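Local coordinates for probable uracil-DNA glycosylase (Acanthamoeba polyphaga mimivirus, PDB 5X55), which is a probable member of the uracil-DNA glycosylase superfamily, a fold with helices packed around a four-stranded parallel sheet, at residues 215-218 against 219-223; 222-225 against 226-230. All coordinates share one frame; numbering follows the deposited sequence.

Contact 1. Residues 215-218 against 219-223; sequences CPVP and KSLAN
A chi1 of 174° puts Val217 CG1 anti to its backbone N, on the flank of its own carbonyl, and brings this methyl against Leu221. In Leu221, CG likewise stands anti to its N (chi1 -177°), which leaves CG as well as CB close to the valine methyl, at 4.2 Å from Val217 CG1. The two side chains cross at about a right angle, with Val217 CG1 4.1 Å from Leu221 CB. The same methyl also lies 4.1 Å from Ala222 CB and 3.7 Å from Ala222 N, so it sits over the first turn between two successive residues. Pro218 is the N-cap of helix 219-230, the last residue before the helix, and its carbonyl opens the i to i+4 series: Ala222 N donates to Pro218 O at 2.9 Å, with an N-H...O angle of 164°. The next bond of the series follows at once, from Asn223 N to Lys219 O at 3.0 Å. The ring of Pro218 runs side by side with Leu221, both pointing the same way, and its CD comes to 4.2 Å from Leu221 CB; the ring also touches Tyr193 on another loop. Lys219 turns away from the loop overall, while Ser220 on the same turn packs on Ser320.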
loop_
_atom_site.group_PDB
_atom_site.type_symbol
_atom_site.label_atom_id
_atom_site.label_comp_id
_atom_site.label_asym_id
_atom_site.label_seq_id
_atom_site.Cartn_x
_atom_site.Cartn_y
_atom_site.Cartn_z
ATOM N N CYS A 215 7.471 -15.841 6.065
ATOM C CA CYS A 215 6.260 -16.160 5.316
ATOM C C CYS A 215 6.641 -16.497 3.884
ATOM O O CYS A 215 7.695 -16.074 3.397
ATOM C CB CYS A 215 5.262 -14.987 5.285
ATOM S SG CYS A 215 4.450 -14.548 6.838
ATOM N N PRO A 216 5.806 -17.244 3.171
ATOM C CA PRO A 216 6.060 -17.436 1.740
ATOM C C PRO A 216 6.023 -16.103 1.002
ATOM O O PRO A 216 5.248 -15.211 1.340
ATOM C CB PRO A 216 4.926 -18.368 1.298
ATOM C CG PRO A 216 4.505 -19.080 2.561
ATOM C CD PRO A 216 4.698 -18.077 3.667
ATOM N N VAL A 217 6.885 -15.961 0.001
ATOM C CA VAL A 217 6.841 -14.798 -0.889
ATOM C C VAL A 217 5.642 -14.933 -1.827
ATOM O O VAL A 217 5.563 -15.916 -2.572
ATOM C CB VAL A 217 8.144 -14.662 -1.691
ATOM C CG1 VAL A 217 8.028 -13.524 -2.728
ATOM C CG2 VAL A 217 9.352 -14.462 -0.760
ATOM N N PRO A 218 4.700 -13.991 -1.841
ATOM C CA PRO A 218 3.565 -14.086 -2.781
ATOM C C PRO A 218 4.005 -13.898 -4.228
ATOM O O PRO A 218 4.993 -13.218 -4.515
ATOM C CB PRO A 218 2.628 -12.948 -2.345
ATOM C CG PRO A 218 3.129 -12.550 -0.955
ATOM C CD PRO A 218 4.600 -12.815 -0.963
ATOM N N LYS A 219 3.230 -14.490 -5.148
ATOM C CA LYS A 219 3.669 -14.586 -6.539
ATOM C C LYS A 219 3.839 -13.210 -7.181
ATOM O O LYS A 219 4.782 -12.991 -7.960
ATOM C CB LYS A 219 2.689 -15.454 -7.329
ATOM C CG LYS A 219 2.892 -16.945 -7.058
ATOM C CD LYS A 219 1.692 -17.772 -7.498
ATOM C CE LYS A 219 1.941 -19.258 -7.261
ATOM N NZ LYS A 219 3.226 -19.728 -7.875
ATOM N N SER A 220 2.954 -12.267 -6.848
ATOM C CA SER A 220 3.113 -10.897 -7.325
ATOM C C SER A 220 4.470 -10.329 -6.930
ATOM O O SER A 220 5.195 -9.766 -7.765
ATOM C CB SER A 220 1.994 -10.035 -6.771
ATOM O OG SER A 220 0.792 -10.395 -7.415
ATOM N N LEU A 221 4.838 -10.487 -5.659
ATOM C CA LEU A 221 6.095 -9.932 -5.187
ATOM C C LEU A 221 7.274 -10.632 -5.842
ATOM O O LEU A 221 8.270 -9.981 -6.187
ATOM C CB LEU A 221 6.168 -10.028 -3.665
ATOM C CG LEU A 221 7.389 -9.421 -2.966
ATOM C CD1 LEU A 221 7.640 -7.994 -3.442
ATOM C CD2 LEU A 221 7.159 -9.450 -1.466
ATOM N N ALA A 222 7.184 -11.957 -6.026
ATOM C CA ALA A 222 8.241 -12.668 -6.739
ATOM C C ALA A 222 8.425 -12.088 -8.129
ATOM O O ALA A 222 9.558 -11.963 -8.620
ATOM C CB ALA A 222 7.929 -14.170 -6.819
ATOM N N ASN A 223 7.320 -11.697 -8.768
ATOM C CA ASN A 223 7.419 -11.114 -10.100
ATOM C C ASN A 223 8.036 -9.726 -10.048
ATOM O O ASN A 223 8.810 -9.348 -10.941
ATOM C CB ASN A 223 6.038 -11.094 -10.764
ATOM C CG ASN A 223 5.601 -12.486 -11.215
ATOM O OD1 ASN A 223 6.411 -13.405 -11.223
ATOM N ND2 ASN A 223 4.328 -12.642 -11.598
#

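Contact 2. Residues 222-225 against 226-230; sequences ANIY and TNLIK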
loop_
_atom_site.group_PDB
_atom_site.type_symbol
_atom_site.label_atom_id
_atom_site.label_comp_id
_atom_site.label_asym_id
_atom_site.label_seq_id
_atom_site.Cartn_x
_atom_site.Cartn_y
_atom_site.Cartn_z
ATOM N N ALA A 222 7.184 -11.957 -6.026
ATOM C CA ALA A 222 8.241 -12.668 -6.739
ATOM C C ALA A 222 8.425 -12.088 -8.129
ATOM O O ALA A 222 9.558 -11.963 -8.620
ATOM C CB ALA A 222 7.929 -14.170 -6.819
ATOM N N ASN A 223 7.320 -11.697 -8.768
ATOM C CA ASN A 223 7.419 -11.114 -10.100
ATOM C C ASN A 223 8.036 -9.726 -10.048
ATOM O O ASN A 223 8.810 -9.348 -10.941
ATOM C CB ASN A 223 6.038 -11.094 -10.764
ATOM C CG ASN A 223 5.601 -12.486 -11.215
ATOM O OD1 ASN A 223 6.411 -13.405 -11.223
ATOM N ND2 ASN A 223 4.328 -12.642 -11.598
ATOM N N ILE A 224 7.748 -8.964 -8.991
ATOM C CA ILE A 224 8.434 -7.683 -8.808
ATOM C C ILE A 224 9.942 -7.900 -8.704
ATOM O O ILE A 224 10.729 -7.235 -9.390
ATOM C CB ILE A 224 7.873 -6.945 -7.578
ATOM C CG1 ILE A 224 6.409 -6.554 -7.810
ATOM C CG2 ILE A 224 8.733 -5.723 -7.237
ATOM C CD1 ILE A 224 5.629 -6.305 -6.533
ATOM N N TYR A 225 10.367 -8.830 -7.836
ATOM C CA TYR A 225 11.789 -9.169 -7.720
ATOM C C TYR A 225 12.379 -9.563 -9.073
ATOM O O TYR A 225 13.479 -9.132 -9.435
ATOM C CB TYR A 225 11.984 -10.323 -6.734
ATOM C CG TYR A 225 11.769 -10.019 -5.273
ATOM C CD1 TYR A 225 11.903 -8.731 -4.762
ATOM C CD2 TYR A 225 11.449 -11.044 -4.388
ATOM C CE1 TYR A 225 11.718 -8.481 -3.410
ATOM C CE2 TYR A 225 11.271 -10.804 -3.040
ATOM C CZ TYR A 225 11.393 -9.530 -2.558
ATOM O OH TYR A 225 11.197 -9.333 -1.214
ATOM N N THR A 226 11.673 -10.418 -9.820
ATOM C CA THR A 226 12.137 -10.813 -11.150
ATOM C C THR A 226 12.387 -9.589 -12.024
ATOM O O THR A 226 13.386 -9.527 -12.743
ATOM C CB THR A 226 11.107 -11.755 -11.805
ATOM O OG1 THR A 226 11.050 -12.993 -11.080
ATOM C CG2 THR A 226 11.442 -12.054 -13.281
ATOM N N ASN A 227 11.482 -8.605 -11.973
ATOM C CA ASN A 227 11.670 -7.367 -12.726
ATOM C C ASN A 227 12.903 -6.602 -12.249
ATOM O O ASN A 227 13.677 -6.079 -13.066
ATOM C CB ASN A 227 10.410 -6.495 -12.613
ATOM C CG ASN A 227 10.484 -5.244 -13.462
ATOM O OD1 ASN A 227 11.005 -4.210 -13.035
ATOM N ND2 ASN A 227 9.962 -5.331 -14.680
ATOM N N LEU A 228 13.108 -6.512 -10.930
ATOM C CA LEU A 228 14.309 -5.828 -10.432
ATOM C C LEU A 228 15.579 -6.509 -10.930
ATOM O O LEU A 228 16.542 -5.835 -11.318
ATOM C CB LEU A 228 14.299 -5.765 -8.909
ATOM C CG LEU A 228 13.323 -4.737 -8.316
ATOM C CD1 LEU A 228 12.799 -5.208 -6.972
ATOM C CD2 LEU A 228 14.025 -3.382 -8.175
ATOM N N ILE A 229 15.595 -7.849 -10.937
ATOM C CA ILE A 229 16.756 -8.590 -11.430
ATOM C C ILE A 229 16.977 -8.310 -12.919
ATOM O O ILE A 229 18.098 -8.015 -13.359
ATOM C CB ILE A 229 16.580 -10.095 -11.138
ATOM C CG1 ILE A 229 16.831 -10.371 -9.648
ATOM C CG2 ILE A 229 17.540 -10.943 -11.975
ATOM C CD1 ILE A 229 16.062 -11.548 -9.096
ATOM N N LYS A 230 15.896 -8.357 -13.707
ATOM C CA LYS A 230 15.984 -8.153 -15.154
ATOM C C LYS A 230 16.597 -6.804 -15.527
ATOM O O LYS A 230 17.323 -6.699 -16.525
ATOM C CB LYS A 230 14.591 -8.283 -15.764
ATOM C CG LYS A 230 14.498 -7.931 -17.217
ATOM C CD LYS A 230 13.139 -8.348 -17.781
ATOM C CE LYS A 230 12.883 -7.638 -19.103
ATOM N NZ LYS A 230 11.669 -8.153 -19.792
HETATM O O HOH W 1 8.913 -14.534 -10.864
#
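Ala222 O takes the backbone N-H of Thr226 at 2.9 Å, with an N-H...O angle of 161°. The hydroxyl of the same threonine comes to the same oxygen: chi1 of -66° turns OG1 back beside its backbone N, 3.1 Å from Ala222 O, and the hydroxyl proton may go to this oxygen or to water 1. That water bridges the turn, donating to Asn223 OD1 at 2.8 Å and hydrogen-bonded to Thr226 OG1. The other amide atom of Asn223, ND2, forms a hydrogen bond with Pro319 O. Three further i to i+4 bonds, Asn227 N to Asn223 O, Leu228 N to Ile224 O and Ile229 N to Tyr225 O, carry the alpha-helix onward. On the buried side, Ile224 and Leu228 lie alongside each other one turn apart, pointing the same way, with Ile224 CG2 4.1 Å from Leu228 CD1; both also pack on Trp246 and Phe351. Leu228 CD1 approaches the Tyr225 ring at its edge, near the ring plane, 4.3 Å from CD1 of the tyrosine, whose OH is hydrogen-bonded to His240 O. CD1 of Ile229 rests 3.6 Å from Tyr225 O, against a carbonyl that already accepts the Ile229 N-H. Asn227 ND2 is hydrogen-bonded to Val348 O. Ala222 O thus has a second polar neighbour, OG1, beside its helical N-H, and the polar ends of Asn223, Tyr225 and Asn227 anchor the helix to surrounding backbone carbonyls.

In the fold
Downstream of strand 185-189, the chain runs through a loop into contact 1, where residues 215-218 lead directly into helix 219-230. Contact 2 follows on the same helix. Neither closes a long loop, because the segments of each are consecutive; the contacts neither nest nor cross but overlap at Ala222 and Asn223, their centres about 10 Å apart. Val217 CG1 also reaches Tyr225 CE2 at 4.2 Å, so the incoming loop touches the helix beyond contact 1. Contact 1 borders the loops of Tyr193 and Ser320, while contact 2 ties the helix to helices 244-248 and 350-360.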